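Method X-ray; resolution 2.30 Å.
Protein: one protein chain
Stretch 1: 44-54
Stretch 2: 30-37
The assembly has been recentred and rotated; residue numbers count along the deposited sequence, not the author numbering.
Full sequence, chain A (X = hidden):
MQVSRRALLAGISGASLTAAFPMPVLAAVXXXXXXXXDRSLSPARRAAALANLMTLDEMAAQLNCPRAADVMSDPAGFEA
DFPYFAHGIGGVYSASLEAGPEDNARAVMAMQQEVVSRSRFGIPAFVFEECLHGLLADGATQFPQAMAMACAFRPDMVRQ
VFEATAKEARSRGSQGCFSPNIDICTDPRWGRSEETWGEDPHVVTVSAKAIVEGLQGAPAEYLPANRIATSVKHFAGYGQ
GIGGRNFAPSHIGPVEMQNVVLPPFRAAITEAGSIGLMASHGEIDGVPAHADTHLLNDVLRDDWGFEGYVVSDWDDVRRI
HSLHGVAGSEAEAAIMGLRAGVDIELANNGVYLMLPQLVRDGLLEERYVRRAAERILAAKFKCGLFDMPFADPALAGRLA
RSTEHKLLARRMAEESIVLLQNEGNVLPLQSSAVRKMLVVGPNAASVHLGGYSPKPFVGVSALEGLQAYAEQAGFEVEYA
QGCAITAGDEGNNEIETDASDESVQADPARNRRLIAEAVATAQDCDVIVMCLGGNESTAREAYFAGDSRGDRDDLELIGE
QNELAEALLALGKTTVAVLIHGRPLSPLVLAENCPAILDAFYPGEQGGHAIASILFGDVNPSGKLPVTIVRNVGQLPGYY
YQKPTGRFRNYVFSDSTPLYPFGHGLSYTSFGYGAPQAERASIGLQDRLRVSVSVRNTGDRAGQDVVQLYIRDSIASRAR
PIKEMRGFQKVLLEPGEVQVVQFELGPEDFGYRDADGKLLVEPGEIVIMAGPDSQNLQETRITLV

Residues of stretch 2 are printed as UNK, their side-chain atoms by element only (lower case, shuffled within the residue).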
# COMPACT_ATOMS: atom_id res chain seq x y z
N ALA A 44 35.23 -14.14 -20.66
CA ALA A 44 34.40 -13.71 -21.79
C ALA A 44 34.99 -14.19 -23.11
O ALA A 44 34.27 -14.66 -23.99
CB ALA A 44 34.26 -12.19 -21.77
N ARG A 45 36.31 -14.08 -23.27
CA ARG A 45 36.93 -14.50 -24.52
C ARG A 45 36.92 -16.02 -24.65
O ARG A 45 36.67 -16.55 -25.74
CB ARG A 45 38.33 -13.91 -24.63
CG ARG A 45 38.25 -12.38 -24.86
CD ARG A 45 39.60 -11.68 -24.83
NE ARG A 45 40.38 -11.97 -26.04
CZ ARG A 45 41.64 -11.60 -26.21
NH1 ARG A 45 42.28 -10.93 -25.25
NH2 ARG A 45 42.28 -11.91 -27.33
N ARG A 46 37.12 -16.74 -23.55
CA ARG A 46 37.01 -18.19 -23.62
C ARG A 46 35.58 -18.61 -23.96
O ARG A 46 35.38 -19.59 -24.69
CB ARG A 46 37.48 -18.85 -22.32
CG ARG A 46 38.95 -18.58 -22.02
CD ARG A 46 39.37 -19.10 -20.66
NE ARG A 46 39.29 -20.56 -20.61
CZ ARG A 46 39.56 -21.29 -19.54
NH1 ARG A 46 39.92 -20.71 -18.40
NH2 ARG A 46 39.46 -22.61 -19.60
N ALA A 47 34.58 -17.88 -23.45
CA ALA A 47 33.19 -18.26 -23.72
C ALA A 47 32.82 -18.03 -25.18
O ALA A 47 32.14 -18.86 -25.79
CB ALA A 47 32.23 -17.48 -22.80
N ALA A 48 33.25 -16.90 -25.76
CA ALA A 48 33.00 -16.68 -27.18
C ALA A 48 33.66 -17.76 -28.03
O ALA A 48 33.04 -18.33 -28.93
CB ALA A 48 33.49 -15.29 -27.59
N ALA A 49 34.93 -18.07 -27.74
CA ALA A 49 35.63 -19.09 -28.52
C ALA A 49 34.91 -20.43 -28.44
O ALA A 49 34.78 -21.14 -29.45
CB ALA A 49 37.08 -19.21 -28.05
N LEU A 50 34.41 -20.79 -27.26
CA LEU A 50 33.71 -22.06 -27.12
C LEU A 50 32.37 -22.03 -27.83
O LEU A 50 31.98 -23.01 -28.49
CB LEU A 50 33.52 -22.39 -25.64
CG LEU A 50 32.71 -23.64 -25.32
CD1 LEU A 50 33.34 -24.87 -25.97
CD2 LEU A 50 32.56 -23.84 -23.80
N ALA A 51 31.64 -20.91 -27.71
CA ALA A 51 30.31 -20.84 -28.29
C ALA A 51 30.36 -20.95 -29.82
O ALA A 51 29.45 -21.53 -30.42
CB ALA A 51 29.64 -19.53 -27.87
N ASN A 52 31.41 -20.43 -30.45
CA ASN A 52 31.57 -20.57 -31.89
C ASN A 52 31.69 -22.02 -32.33
O ASN A 52 31.43 -22.32 -33.49
CB ASN A 52 32.80 -19.79 -32.37
CG ASN A 52 32.60 -18.28 -32.25
OD1 ASN A 52 31.48 -17.79 -32.35
ND2 ASN A 52 33.69 -17.55 -32.01
N LEU A 53 32.03 -22.93 -31.43
CA LEU A 53 32.17 -24.34 -31.78
C LEU A 53 30.90 -25.15 -31.58
O LEU A 53 30.86 -26.31 -32.00
CB LEU A 53 33.30 -24.97 -30.97
CG LEU A 53 34.61 -24.18 -30.92
CD1 LEU A 53 35.63 -24.89 -30.07
CD2 LEU A 53 35.13 -23.98 -32.33
N MET A 54 29.86 -24.58 -30.98
CA MET A 54 28.73 -25.36 -30.48
C MET A 54 27.54 -25.28 -31.43
O MET A 54 27.33 -24.28 -32.10
CB MET A 54 28.32 -24.89 -29.08
CG MET A 54 29.45 -24.94 -28.07
SD MET A 54 29.08 -24.24 -26.45
CE MET A 54 27.71 -25.29 -25.92
N UNK A 30 38.58 -9.54 -28.38
CA UNK A 30 38.08 -10.75 -29.03
C UNK A 30 38.79 -10.99 -30.37
O UNK A 30 38.60 -10.25 -31.34
n UNK A 30 34.80 -12.34 -29.33
c UNK A 30 36.56 -10.66 -29.24
c UNK A 30 35.79 -11.84 -28.61
o UNK A 30 36.08 -12.27 -27.49
N UNK A 31 39.61 -12.05 -30.41
CA UNK A 31 40.49 -12.35 -31.53
C UNK A 31 40.16 -13.70 -32.15
O UNK A 31 39.59 -14.59 -31.50
c UNK A 31 42.79 -11.19 -31.68
c UNK A 31 42.14 -9.84 -31.48
c UNK A 31 41.97 -12.33 -31.09
o UNK A 31 42.15 -9.29 -30.37
n UNK A 31 41.56 -9.29 -32.55
N UNK A 32 40.55 -13.87 -33.41
CA UNK A 32 40.41 -15.16 -34.07
C UNK A 32 41.35 -16.21 -33.49
O UNK A 32 41.09 -17.41 -33.63
c UNK A 32 40.66 -15.02 -35.57
N UNK A 33 42.44 -15.79 -32.85
CA UNK A 33 43.35 -16.71 -32.19
C UNK A 33 42.84 -17.19 -30.83
O UNK A 33 43.53 -18.00 -30.19
o UNK A 33 44.68 -15.16 -30.88
c UNK A 33 44.71 -16.04 -31.99
N UNK A 34 41.67 -16.73 -30.38
CA UNK A 34 41.19 -17.08 -29.06
C UNK A 34 40.84 -18.56 -28.98
O UNK A 34 40.20 -19.12 -29.88
c UNK A 34 40.34 -14.81 -28.27
o UNK A 34 39.43 -14.02 -27.92
o UNK A 34 41.55 -14.49 -28.29
c UNK A 34 39.97 -16.23 -28.70
N UNK A 35 41.27 -19.20 -27.89
CA UNK A 35 41.16 -20.64 -27.70
C UNK A 35 40.50 -20.87 -26.35
O UNK A 35 41.03 -20.44 -25.32
c UNK A 35 42.49 -22.81 -27.85
o UNK A 35 43.43 -23.40 -28.45
c UNK A 35 42.55 -21.30 -27.75
o UNK A 35 41.53 -23.43 -27.33
N UNK A 36 39.37 -21.59 -26.33
CA UNK A 36 38.63 -21.75 -25.08
C UNK A 36 39.42 -22.54 -24.03
O UNK A 36 39.08 -22.49 -22.85
c UNK A 36 37.34 -26.04 -26.52
c UNK A 36 37.22 -26.72 -25.32
c UNK A 36 37.11 -26.02 -24.12
c UNK A 36 37.11 -24.62 -24.14
o UNK A 36 37.21 -28.09 -25.29
c UNK A 36 37.26 -22.40 -25.34
c UNK A 36 37.35 -24.63 -26.52
c UNK A 36 37.24 -23.91 -25.33
N UNK A 37 40.47 -23.25 -24.44
CA UNK A 37 41.28 -24.01 -23.50
C UNK A 37 42.44 -23.21 -22.93
O UNK A 37 43.22 -23.74 -22.14
c UNK A 37 41.97 -29.35 -24.05
n UNK A 37 40.74 -29.86 -24.09
c UNK A 37 41.80 -25.28 -24.19
c UNK A 37 40.70 -26.21 -24.65
c UNK A 37 41.24 -27.42 -25.41
n UNK A 37 42.94 -29.99 -23.40
n UNK A 37 42.23 -28.19 -24.66

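Position 30 carries two side-chain carbons, the second bearing one oxygen and one nitrogen, the pattern of a short carboxamide. The oxygen lies 3.4 Å from Arg45 CG and the nitrogen 3.7 Å from Ala48 CB. This is Asn30; its CA-to-CB bond points sideways, yet the amide end comes nearer the helix, although the residue is poorly ordered.

Position 31 has three side-chain carbons, the third again carrying one oxygen and one nitrogen, so the same amide sits one carbon further out. Its CB is 3.8 Å from Arg45 NH2, at the edge of the guanidinium. The residue is Gln31, also poorly ordered.

At position 32 a single carbon follows CA, directed away from stretch 1 and touching nothing there: Ala32. Position 33 adds one oxygen to one carbon, likewise without contact, and is Ser33.

Position 34 has two carbons, the second bearing two oxygens, a carboxylate. Both oxygens face Arg45: one accepts a hydrogen bond from NE, the other a weak one from NH2. The residue is Asp34. Arg45 NE lies 2.9 Å from Asp34 OD2 and Arg45 NH2 2.8 Å from Asp34 OD1; both hydrogen bonds, the second weak, belong to one salt bridge. Asp34 OD2 also accepts from Gln31 N at 3.2 Å, tying the carboxylate to the type I turn that runs from Gln31 to Asp34.

Position 35 shows the same two carbons and two oxygens, but its CA-to-CB bond points away from the helix. It is Asp35, whose OD1 accepts a hydrogen bond from the backbone N of position 37 at 3.1 Å.

Position 36 has one carbon leading to a six-carbon ring that bears an oxygen, with Leu50 CD1 over one ring face. This is Tyr36. Leu50 CD1 stands 4.0 Å from the centroid of the Tyr36 ring, only 7° off its normal, a CH-pi contact, while Leu53 CD1 reaches Tyr36 CD2 at 4.0 Å.

Position 37 extends through three carbons and a nitrogen to a carbon with two more nitrogens. This is Arg37; its CA-to-CB bond points away from stretch 1, and its side chain makes no contact there.

The contact joins polar and apolar parts along the helix. Arg45 grips the Asp34 carboxylate, and Arg46 NE donates to Tyr36 O at 3.0 Å, with Arg46 NH2 reaching the same Tyr36 O at 3.3 Å. Between these anchors the small Ala49 lets the backbone come close, its CB 3.6 Å from Asp34 O and 3.7 Å from Tyr36 N, and the tyrosine packs against Leu50 and Leu53.

Stretch 2, residues 30-37: NQASDDYR
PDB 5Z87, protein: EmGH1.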